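Local coordinates for protein extracellular ligand-binding receptor (Sphaerobacter thermophilus, PDB 4ZPJ) that probably captures a solute outside the cell membrane and delivers it to an ABC transporter as its substrate-binding component, at residues R76-A81 / R346-A351; Y167-S172 / A364-L369; D184-T189 / R193-H198; R242-A247 / D277-I282. All coordinates share one frame; numbering follows the deposited sequence.

These four contacts illustrate how one polypeptide changes its chemistry from core to surface. Contact 1 is the buried one, a sparse meeting of two helices, and contact 2 is partly buried, setting the aromatic rings of a strand and of the residue leading into it against leucines of a helix. The two touch through V347 and L369, so they belong to one packed region. On the other side of the chain's centre from contact 1, contacts 3 and 4 share a parallel sheet and also touch, V196 against A246. Contact 3 joins a small apolar patch to a polar stack and a water; contact 4, at the surface, is apolar with a zinc-bound carboxylate beside it.

Contact 1: residues R76-A81 / R346-A351; sequences RGLTLA and RVIAEA
A81 and R346 make the closest approach between 76-81 and 346-351, on helices 68-84 and 336-354, the CB of A81 lying 3.7 Å from the backbone N of R346. Traced outward, the arginine shows how a long polar side chain can serve a buried helix contact with its root and a salt bridge with its end. Its CB leaves the helix obliquely to the partner, and CG is the side-chain atom nearest 76-81, 4.5 Å from the CB of A81. The chain then folds back: chi1 of -94° is turned away from a staggered position, and further bends at chi2 and chi3 carry CD and the guanidinium along its own helix, one turn on, to E350. There NH2 gives a nearly straight hydrogen bond to OE2 of E350 (3.1 Å, 164°), part of a salt bridge, while NE adds a weak one to the same oxygen at 3.4 Å. The oxygen lies in the guanidinium plane, yet the donor NH2 stands well above the plane of the carboxylate. F374 supplies a cation-pi partner, and the zinc site of E317 and E320 lies close to the arginine side chain.

Beside this, L78 reaches across with CD2 to CD1 of I348, at 4.4 Å a loose apolar touch. No hydrogen bond links the two segments. Small A81 lets the backbones draw near, with CA atoms of A81 and R346 5.6 Å apart, so cohesion between these segments probably rests on van der Waals packing, while the arginine's charge is probably balanced in part by E350 of its own helix.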
# COMPACT_ATOMS: atom_id res chain seq x y z
N ARG A 76 6.52 10.03 -7.49
CA ARG A 76 5.78 11.31 -7.32
C ARG A 76 5.51 11.68 -5.88
O ARG A 76 5.67 12.84 -5.49
CB ARG A 76 4.44 11.25 -8.03
CG ARG A 76 4.56 11.19 -9.55
CD ARG A 76 3.18 11.24 -10.21
NE ARG A 76 2.28 10.17 -9.81
CZ ARG A 76 1.96 9.11 -10.58
NH1 ARG A 76 2.47 8.92 -11.81
NH2 ARG A 76 1.10 8.21 -10.11
N GLY A 77 5.07 10.74 -5.06
CA GLY A 77 4.80 11.07 -3.63
C GLY A 77 6.07 11.49 -2.89
O GLY A 77 6.11 12.45 -2.13
N LEU A 78 7.11 10.73 -3.12
CA LEU A 78 8.40 10.91 -2.48
C LEU A 78 9.01 12.26 -2.80
O LEU A 78 9.45 12.94 -1.87
CB LEU A 78 9.25 9.76 -2.95
CG LEU A 78 10.58 9.30 -2.44
CD1 LEU A 78 11.60 10.39 -2.67
CD2 LEU A 78 10.53 8.79 -1.00
N THR A 79 9.02 12.68 -4.07
CA THR A 79 9.64 13.94 -4.42
C THR A 79 8.81 15.13 -3.97
O THR A 79 9.36 16.12 -3.57
CB THR A 79 9.95 14.08 -5.92
OG1 THR A 79 8.81 13.73 -6.71
CG2 THR A 79 11.05 13.15 -6.26
N LEU A 80 7.50 15.02 -4.06
CA LEU A 80 6.63 16.02 -3.49
C LEU A 80 6.95 16.28 -2.00
O LEU A 80 7.03 17.44 -1.62
CB LEU A 80 5.18 15.60 -3.66
CG LEU A 80 4.24 16.64 -3.10
CD1 LEU A 80 4.37 17.90 -3.92
CD2 LEU A 80 2.80 16.18 -3.11
N ALA A 81 7.18 15.23 -1.20
CA ALA A 81 7.50 15.42 0.24
C ALA A 81 8.83 16.00 0.44
O ALA A 81 8.98 16.86 1.28
CB ALA A 81 7.47 14.13 1.00
N ARG A 346 8.31 11.96 3.84
CA ARG A 346 8.08 12.69 5.09
C ARG A 346 8.86 12.06 6.22
O ARG A 346 9.47 12.72 7.03
CB ARG A 346 6.60 12.69 5.51
CG ARG A 346 5.75 13.84 5.10
CD ARG A 346 6.24 15.23 5.54
NE ARG A 346 6.10 15.53 6.95
CZ ARG A 346 4.95 15.81 7.55
NH1 ARG A 346 3.80 15.80 6.90
NH2 ARG A 346 4.96 16.09 8.83
N VAL A 347 8.83 10.74 6.28
CA VAL A 347 9.65 10.02 7.23
C VAL A 347 11.12 10.45 7.08
O VAL A 347 11.79 10.74 8.07
CB VAL A 347 9.54 8.51 6.98
CG1 VAL A 347 10.67 7.77 7.65
CG2 VAL A 347 8.18 7.98 7.43
N ILE A 348 11.60 10.51 5.83
CA ILE A 348 13.01 10.76 5.61
C ILE A 348 13.27 12.14 6.05
O ILE A 348 14.21 12.40 6.78
CB ILE A 348 13.36 10.60 4.13
CG1 ILE A 348 13.41 9.12 3.79
CG2 ILE A 348 14.69 11.24 3.84
CD1 ILE A 348 13.38 8.84 2.34
N ALA A 349 12.37 13.05 5.67
CA ALA A 349 12.49 14.47 6.01
C ALA A 349 12.46 14.71 7.51
O ALA A 349 13.21 15.53 8.00
CB ALA A 349 11.42 15.29 5.31
N GLU A 350 11.60 14.00 8.23
CA GLU A 350 11.51 14.17 9.67
C GLU A 350 12.74 13.59 10.33
O GLU A 350 13.26 14.17 11.29
CB GLU A 350 10.27 13.46 10.22
CG GLU A 350 9.00 14.03 9.66
CD GLU A 350 8.43 15.20 10.47
OE1 GLU A 350 8.52 15.20 11.71
OE2 GLU A 350 7.85 16.11 9.86
N ALA A 351 13.23 12.45 9.82
CA ALA A 351 14.41 11.86 10.46
C ALA A 351 15.63 12.75 10.22
O ALA A 351 16.40 13.01 11.15
CB ALA A 351 14.67 10.45 9.97

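Contact 2: residues Y167-S172 / A364-L369; sequences YLFRVS and ALLEAL
F169 meets L369 through its ring face: CB of L369 sits 3.9 Å from the ring centroid, 30° off the normal, a CH-pi contact whose closest atom pair is CZ of F169 and CB of L369 at 3.5 Å. CD1 of the same leucine follows along to CE1. L366 comes from a different side, its backbone O lying near the ring plane at the edge and its CD2 4.0 Å from CE1 of F169. L366 CD1 is 3.8 Å from CE1 of Y167, and because CD2 also nears the tyrosine ring, that methyl lies between both rings.

With CG anti to the carbonyl carbon (chi1 -63°), F169 projects its ring from the strand toward the helix. A serine here would probably leave L369 CB without its aromatic face and open a gap between strand and helix.

In the next shell F383 meets the F169 ring at an inclined angle, and L369 is backed by V347 and A351 of helix 336-354 and by I148. Backbone hydrogen bonds from F169 to T147 and V149 fix the strand beside its neighbour. Strand 168-170 is an outermost strand of the mixed sheet, and helix 362-371 closes against its side chains, the helix-on-sheet layering expected of a lobe in the periplasmic binding protein fold.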
# COMPACT_ATOMS: atom_id res chain seq x y z
N TYR A 167 17.70 -2.27 10.19
CA TYR A 167 17.92 -1.45 9.01
C TYR A 167 16.69 -1.34 8.10
O TYR A 167 16.65 -0.44 7.28
CB TYR A 167 19.16 -1.95 8.24
CG TYR A 167 20.40 -1.83 9.06
CD1 TYR A 167 21.02 -0.61 9.23
CD2 TYR A 167 20.96 -2.93 9.67
CE1 TYR A 167 22.15 -0.48 10.03
CE2 TYR A 167 22.10 -2.81 10.47
CZ TYR A 167 22.67 -1.58 10.65
OH TYR A 167 23.80 -1.45 11.43
N LEU A 168 15.66 -2.19 8.26
CA LEU A 168 14.48 -2.19 7.38
C LEU A 168 13.24 -1.59 8.03
O LEU A 168 12.84 -1.99 9.10
CB LEU A 168 14.13 -3.62 6.95
CG LEU A 168 15.31 -4.39 6.36
CD1 LEU A 168 14.94 -5.85 6.06
CD2 LEU A 168 15.84 -3.70 5.13
N PHE A 169 12.67 -0.61 7.35
CA PHE A 169 11.44 0.03 7.74
C PHE A 169 10.48 -0.09 6.60
O PHE A 169 10.89 -0.06 5.43
CB PHE A 169 11.68 1.54 8.00
CG PHE A 169 12.63 1.83 9.13
CD1 PHE A 169 14.01 1.75 8.94
CD2 PHE A 169 12.16 2.21 10.34
CE1 PHE A 169 14.90 2.00 9.99
CE2 PHE A 169 13.03 2.52 11.41
CZ PHE A 169 14.40 2.42 11.22
N ARG A 170 9.20 -0.18 6.91
CA ARG A 170 8.19 -0.20 5.87
C ARG A 170 7.12 0.81 6.13
O ARG A 170 6.57 0.85 7.23
CB ARG A 170 7.61 -1.61 5.74
CG ARG A 170 6.54 -1.72 4.70
CD ARG A 170 6.59 -3.06 3.98
NE ARG A 170 6.16 -4.10 4.85
CZ ARG A 170 6.20 -5.40 4.58
NH1 ARG A 170 6.68 -5.87 3.42
NH2 ARG A 170 5.73 -6.25 5.48
N VAL A 171 6.81 1.65 5.13
CA VAL A 171 5.84 2.74 5.35
C VAL A 171 4.55 2.51 4.58
O VAL A 171 3.61 3.32 4.65
CB VAL A 171 6.39 4.12 4.96
CG1 VAL A 171 7.59 4.51 5.79
CG2 VAL A 171 6.74 4.16 3.49
N SER A 172 4.48 1.43 3.80
CA SER A 172 3.26 1.13 3.05
C SER A 172 2.28 0.21 3.85
O SER A 172 1.30 0.65 4.49
CB SER A 172 3.66 0.53 1.71
OG SER A 172 4.49 -0.59 1.89
N ALA A 364 22.34 7.34 15.08
CA ALA A 364 21.40 8.43 15.25
C ALA A 364 20.32 8.42 14.14
O ALA A 364 19.19 8.70 14.40
CB ALA A 364 22.13 9.77 15.25
N LEU A 365 20.68 8.08 12.91
CA LEU A 365 19.69 8.02 11.85
C LEU A 365 18.60 6.97 12.15
O LEU A 365 17.37 7.22 12.02
CB LEU A 365 20.38 7.70 10.54
CG LEU A 365 19.50 7.55 9.31
CD1 LEU A 365 18.59 8.76 9.17
CD2 LEU A 365 20.39 7.31 8.06
N LEU A 366 19.05 5.80 12.55
CA LEU A 366 18.12 4.73 12.87
C LEU A 366 17.24 5.01 14.05
O LEU A 366 16.04 4.66 14.00
CB LEU A 366 18.83 3.43 13.18
CG LEU A 366 19.63 2.79 12.07
CD1 LEU A 366 20.22 1.50 12.63
CD2 LEU A 366 18.78 2.46 10.88
N GLU A 367 17.82 5.60 15.11
CA GLU A 367 17.07 5.96 16.27
C GLU A 367 16.10 7.07 15.86
O GLU A 367 14.95 7.06 16.32
CB GLU A 367 17.94 6.38 17.49
CG GLU A 367 19.06 5.39 17.89
CD GLU A 367 19.36 5.25 19.40
OE1 GLU A 367 18.52 4.64 20.11
OE2 GLU A 367 20.47 5.68 19.89
N ALA A 368 16.50 7.99 14.97
CA ALA A 368 15.55 9.05 14.54
C ALA A 368 14.38 8.45 13.68
O ALA A 368 13.19 8.76 13.91
CB ALA A 368 16.25 10.22 13.84
N LEU A 369 14.70 7.57 12.76
CA LEU A 369 13.63 6.89 11.98
C LEU A 369 12.67 6.14 12.88
O LEU A 369 11.45 6.28 12.71
CB LEU A 369 14.20 5.92 10.98
CG LEU A 369 14.91 6.62 9.85
CD1 LEU A 369 15.93 5.67 9.25
CD2 LEU A 369 13.93 7.10 8.78

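Contact 3: residues D184-T189 / R193-H198; sequences DYAYET and RRMVLH. With ZN (zinc ion), chain E.
Y187 and R193 bring their CA atoms to 6.2 Å where the chain leaves helix 180-188, turns within a few residues, and enters strand 194-200. The guanidinium of R193 lies flat on the Y187 ring, the planes 15° apart and the centres 3.7 Å from each other, which makes the pair both a stack and a cation-pi interaction. NH1 stands over the middle of the ring, while CD of R193 touches CE2 of Y187 at 3.5 Å. A chi1 of -169° swings the tyrosine ring alongside R193, and the near-perpendicular turn at chi2 brings its face to the guanidinium.

The same guanidinium is gripped at its edge. NH1 donates to the backbone O of Y187 (2.8 Å, 156°), and NH2 donates to water 1, which in turn donates to the O atoms of Y187 and E188. The Y187 carbonyl therefore accepts two bonds. Exchanging Y187 for an alanine would probably strip the guanidinium of its aromatic platform, leaving its flat face without this partner and the group freer to turn.

Deeper in, the CB of A186 packs at 3.9 Å on SE of M195, a selenomethionine, whose side chain also touches F212 and F254. Out on the surface E188 binds a zinc ion through OE1 at 2.1 Å. As a worked case, the arginine spends its polar edge on the Y187 carbonyl and, through water 1, on that of E188, and its flat face on a ring; its positive charge is likely to offset the partial negative charge gathered toward the C-terminal end of the helix.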
# COMPACT_ATOMS: atom_id res chain seq x y z
N ASP A 184 -13.53 -6.78 10.25
CA ASP A 184 -14.22 -6.30 11.48
C ASP A 184 -15.48 -5.56 11.14
O ASP A 184 -16.50 -5.79 11.74
CB ASP A 184 -13.30 -5.39 12.32
CG ASP A 184 -12.10 -6.15 12.83
OD1 ASP A 184 -12.25 -7.00 13.74
OD2 ASP A 184 -11.02 -6.01 12.27
N TYR A 185 -15.40 -4.66 10.17
CA TYR A 185 -16.57 -3.92 9.76
C TYR A 185 -17.68 -4.85 9.27
O TYR A 185 -18.84 -4.64 9.59
CB TYR A 185 -16.21 -2.96 8.63
CG TYR A 185 -17.29 -1.96 8.32
CD1 TYR A 185 -17.46 -0.84 9.13
CD2 TYR A 185 -18.13 -2.15 7.25
CE1 TYR A 185 -18.45 0.09 8.85
CE2 TYR A 185 -19.13 -1.24 6.97
CZ TYR A 185 -19.30 -0.13 7.79
OH TYR A 185 -20.27 0.80 7.53
N ALA A 186 -17.30 -5.87 8.50
CA ALA A 186 -18.27 -6.84 7.95
C ALA A 186 -19.02 -7.58 9.06
O ALA A 186 -20.24 -7.81 8.97
CB ALA A 186 -17.55 -7.86 7.08
N TYR A 187 -18.27 -8.00 10.09
CA TYR A 187 -18.82 -8.72 11.22
C TYR A 187 -19.60 -7.78 12.14
O TYR A 187 -20.78 -8.02 12.43
CB TYR A 187 -17.73 -9.40 12.05
CG TYR A 187 -18.32 -10.37 13.07
CD1 TYR A 187 -18.69 -9.96 14.35
CD2 TYR A 187 -18.49 -11.70 12.76
CE1 TYR A 187 -19.23 -10.87 15.27
CE2 TYR A 187 -19.02 -12.60 13.65
CZ TYR A 187 -19.40 -12.17 14.89
OH TYR A 187 -19.90 -13.11 15.76
N GLU A 188 -18.90 -6.75 12.64
CA GLU A 188 -19.45 -5.89 13.71
C GLU A 188 -20.59 -4.99 13.23
O GLU A 188 -21.56 -4.86 13.91
CB GLU A 188 -18.38 -4.96 14.30
CG GLU A 188 -17.09 -5.62 14.77
CD GLU A 188 -17.28 -6.55 15.95
OE1 GLU A 188 -16.26 -7.13 16.41
OE2 GLU A 188 -18.42 -6.67 16.45
N THR A 189 -20.41 -4.31 12.11
CA THR A 189 -21.41 -3.35 11.60
C THR A 189 -22.33 -4.02 10.56
O THR A 189 -23.54 -3.98 10.70
CB THR A 189 -20.68 -2.13 11.01
OG1 THR A 189 -19.76 -1.65 11.98
CG2 THR A 189 -21.65 -0.98 10.60
N ARG A 193 -21.72 -13.16 8.78
CA ARG A 193 -21.24 -14.23 9.64
C ARG A 193 -20.43 -15.26 8.89
O ARG A 193 -19.58 -15.92 9.49
CB ARG A 193 -22.40 -14.92 10.38
CG ARG A 193 -23.11 -14.00 11.36
CD ARG A 193 -22.15 -13.58 12.47
NE ARG A 193 -22.71 -12.62 13.42
CZ ARG A 193 -22.53 -11.29 13.41
NH1 ARG A 193 -21.81 -10.65 12.47
NH2 ARG A 193 -23.10 -10.57 14.38
N ARG A 194 -20.72 -15.42 7.61
CA ARG A 194 -20.12 -16.46 6.79
C ARG A 194 -19.67 -15.80 5.50
O ARG A 194 -20.47 -15.15 4.83
CB ARG A 194 -21.20 -17.50 6.52
CG ARG A 194 -21.35 -18.59 7.59
CD ARG A 194 -22.79 -19.02 7.93
NE ARG A 194 -23.73 -19.34 6.83
CZ ARG A 194 -24.72 -18.54 6.35
NH1 ARG A 194 -25.48 -18.98 5.35
NH2 ARG A 194 -24.96 -17.30 6.83
N MSE A 195 -18.40 -15.92 5.13
CA MSE A 195 -17.95 -15.24 3.90
C MSE A 195 -17.17 -16.14 2.99
O MSE A 195 -16.63 -17.14 3.45
CB MSE A 195 -17.13 -14.00 4.22
CG MSE A 195 -18.02 -12.90 4.81
SE MSE A 195 -17.17 -11.16 5.00
CE MSE A 195 -16.48 -10.93 3.14
N VAL A 196 -17.19 -15.79 1.70
CA VAL A 196 -16.36 -16.37 0.65
C VAL A 196 -15.24 -15.40 0.32
O VAL A 196 -15.44 -14.16 0.26
CB VAL A 196 -17.14 -16.60 -0.65
CG1 VAL A 196 -16.26 -17.11 -1.78
CG2 VAL A 196 -18.23 -17.62 -0.41
N LEU A 197 -14.06 -15.96 0.06
CA LEU A 197 -12.89 -15.17 -0.30
C LEU A 197 -12.46 -15.46 -1.72
O LEU A 197 -12.49 -16.60 -2.16
CB LEU A 197 -11.73 -15.51 0.62
CG LEU A 197 -11.88 -15.39 2.13
CD1 LEU A 197 -10.53 -15.62 2.80
CD2 LEU A 197 -12.42 -14.01 2.44
N HIS A 198 -12.01 -14.43 -2.41
CA HIS A 198 -11.53 -14.58 -3.73
C HIS A 198 -10.34 -13.71 -3.99
O HIS A 198 -10.33 -12.56 -3.56
CB HIS A 198 -12.65 -14.22 -4.70
CG HIS A 198 -12.18 -13.98 -6.09
ND1 HIS A 198 -11.74 -15.01 -6.89
CD2 HIS A 198 -12.05 -12.85 -6.81
CE1 HIS A 198 -11.40 -14.52 -8.07
NE2 HIS A 198 -11.57 -13.21 -8.04
ZN ZN E . -16.39 -8.49 17.98
O HOH W 1 -22.75 -7.57 14.11

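Contact 4: residues R242-A247 / D277-I282; sequences RIEQAA and DSIPLI. With ZN (zinc ion), chain J.
I279 points its CD1 methyl into the angle between two residues of helix 237-246 and its continuation, 4.0 Å from the CB of A247 and 4.1 Å from CG of E244. The isoleucine and glutamate side chains run at about a right angle, so that CD1 meets the aliphatic stem of E244 and not its carboxylate. In I279 the longer branch, CG1, stands beside the backbone N (chi1 -65°), and the further extension at chi2 sends CD1 on toward the helix.

E244 is the counterpart that passes by. Its CG points away from its own backbone N (chi1 -158°) and the chain beyond is stretched, carrying the acid group past the isoleucine to a zinc ion. OE1 holds that ion at 2.0 Å; OE2 stands farther off, 2.7 Å from the zinc, and water 2 lies 2.5 Å from the metal. The residue thus divides its work, methylene to the hydrocarbon contact and carboxylate to the metal, at the surface. A247, with only a methyl to offer, is the second partner of CD1.

Around this contact, I279 also rests on V253 of strand 252-256, and its backbone O bonds to the hydroxyl of Y270 in helix 261-272. Just after it the chain enters strand 281-283, outermost in the four-stranded parallel sheet, while I243 and A246 turn to H198 and V196 of strand 194-200, so helix 237-246 lies across neighbouring strands of that sheet.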
# COMPACT_ATOMS: atom_id res chain seq x y z
N ARG A 242 -18.44 -20.08 -9.42
CA ARG A 242 -18.00 -20.78 -8.21
C ARG A 242 -18.27 -19.96 -6.97
O ARG A 242 -18.69 -20.50 -5.92
CB ARG A 242 -16.53 -21.16 -8.27
CG ARG A 242 -16.19 -21.96 -9.54
CD ARG A 242 -14.86 -22.71 -9.48
NE ARG A 242 -14.32 -22.93 -10.84
CZ ARG A 242 -13.16 -23.51 -11.13
NH1 ARG A 242 -12.80 -23.66 -12.41
NH2 ARG A 242 -12.35 -23.96 -10.17
N ILE A 243 -18.05 -18.65 -7.07
CA ILE A 243 -18.34 -17.79 -5.94
C ILE A 243 -19.82 -17.86 -5.65
O ILE A 243 -20.18 -18.02 -4.50
CB ILE A 243 -17.92 -16.33 -6.19
CG1 ILE A 243 -16.38 -16.23 -6.24
CG2 ILE A 243 -18.52 -15.41 -5.13
CD1 ILE A 243 -15.85 -14.97 -6.88
N GLU A 244 -20.66 -17.77 -6.67
CA GLU A 244 -22.10 -17.82 -6.45
C GLU A 244 -22.47 -19.02 -5.62
O GLU A 244 -23.31 -18.94 -4.73
CB GLU A 244 -22.91 -17.92 -7.76
CG GLU A 244 -24.36 -17.43 -7.56
CD GLU A 244 -25.36 -17.94 -8.55
OE1 GLU A 244 -24.96 -18.57 -9.55
OE2 GLU A 244 -26.57 -17.67 -8.34
N GLN A 245 -21.88 -20.15 -5.96
CA GLN A 245 -22.29 -21.41 -5.36
C GLN A 245 -21.85 -21.51 -3.92
O GLN A 245 -22.59 -21.95 -3.08
CB GLN A 245 -21.64 -22.56 -6.08
CG GLN A 245 -22.58 -23.45 -6.87
CD GLN A 245 -21.82 -24.67 -7.33
OE1 GLN A 245 -20.61 -24.77 -7.04
NE2 GLN A 245 -22.48 -25.58 -8.06
N ALA A 246 -20.60 -21.14 -3.66
CA ALA A 246 -20.13 -21.08 -2.30
C ALA A 246 -21.02 -20.14 -1.48
O ALA A 246 -21.39 -20.45 -0.33
CB ALA A 246 -18.69 -20.65 -2.26
N ALA A 247 -21.44 -19.04 -2.10
CA ALA A 247 -22.25 -18.06 -1.39
C ALA A 247 -23.67 -18.47 -1.15
O ALA A 247 -24.40 -17.70 -0.54
CB ALA A 247 -22.21 -16.73 -2.09
N ASP A 277 -26.23 -7.41 -7.70
CA ASP A 277 -27.60 -7.27 -7.27
C ASP A 277 -27.96 -8.21 -6.11
O ASP A 277 -28.93 -7.95 -5.42
CB ASP A 277 -28.61 -7.49 -8.44
CG ASP A 277 -28.71 -6.27 -9.40
OD1 ASP A 277 -27.84 -5.36 -9.36
OD2 ASP A 277 -29.66 -6.22 -10.23
N SER A 278 -27.20 -9.29 -5.91
CA SER A 278 -27.63 -10.34 -4.98
C SER A 278 -26.65 -10.74 -3.88
O SER A 278 -27.09 -11.23 -2.86
CB SER A 278 -28.08 -11.61 -5.74
OG SER A 278 -27.14 -11.99 -6.72
N ILE A 279 -25.36 -10.55 -4.08
CA ILE A 279 -24.35 -10.98 -3.12
C ILE A 279 -23.42 -9.81 -2.74
O ILE A 279 -22.65 -9.33 -3.56
CB ILE A 279 -23.53 -12.13 -3.70
CG1 ILE A 279 -24.42 -13.35 -3.89
CG2 ILE A 279 -22.40 -12.53 -2.79
CD1 ILE A 279 -23.83 -14.33 -4.89
N PRO A 280 -23.50 -9.36 -1.48
CA PRO A 280 -22.64 -8.24 -1.08
C PRO A 280 -21.18 -8.53 -1.29
O PRO A 280 -20.72 -9.63 -1.03
CB PRO A 280 -22.94 -8.06 0.43
CG PRO A 280 -24.35 -8.62 0.58
CD PRO A 280 -24.42 -9.77 -0.40
N LEU A 281 -20.46 -7.53 -1.73
CA LEU A 281 -19.06 -7.69 -2.07
C LEU A 281 -18.26 -6.62 -1.36
O LEU A 281 -18.66 -5.45 -1.38
CB LEU A 281 -18.91 -7.55 -3.56
CG LEU A 281 -17.49 -7.38 -4.08
CD1 LEU A 281 -16.68 -8.62 -3.83
CD2 LEU A 281 -17.56 -7.09 -5.56
N ILE A 282 -17.14 -7.02 -0.75
CA ILE A 282 -16.20 -6.10 -0.17
C ILE A 282 -14.96 -6.24 -1.02
O ILE A 282 -14.27 -7.28 -0.98
CB ILE A 282 -15.90 -6.42 1.29
CG1 ILE A 282 -17.15 -6.21 2.13
CG2 ILE A 282 -14.72 -5.60 1.77
CD1 ILE A 282 -17.02 -6.60 3.57
ZN ZN J . -26.12 -17.91 -11.00
O HOH W 2 -26.57 -15.44 -11.30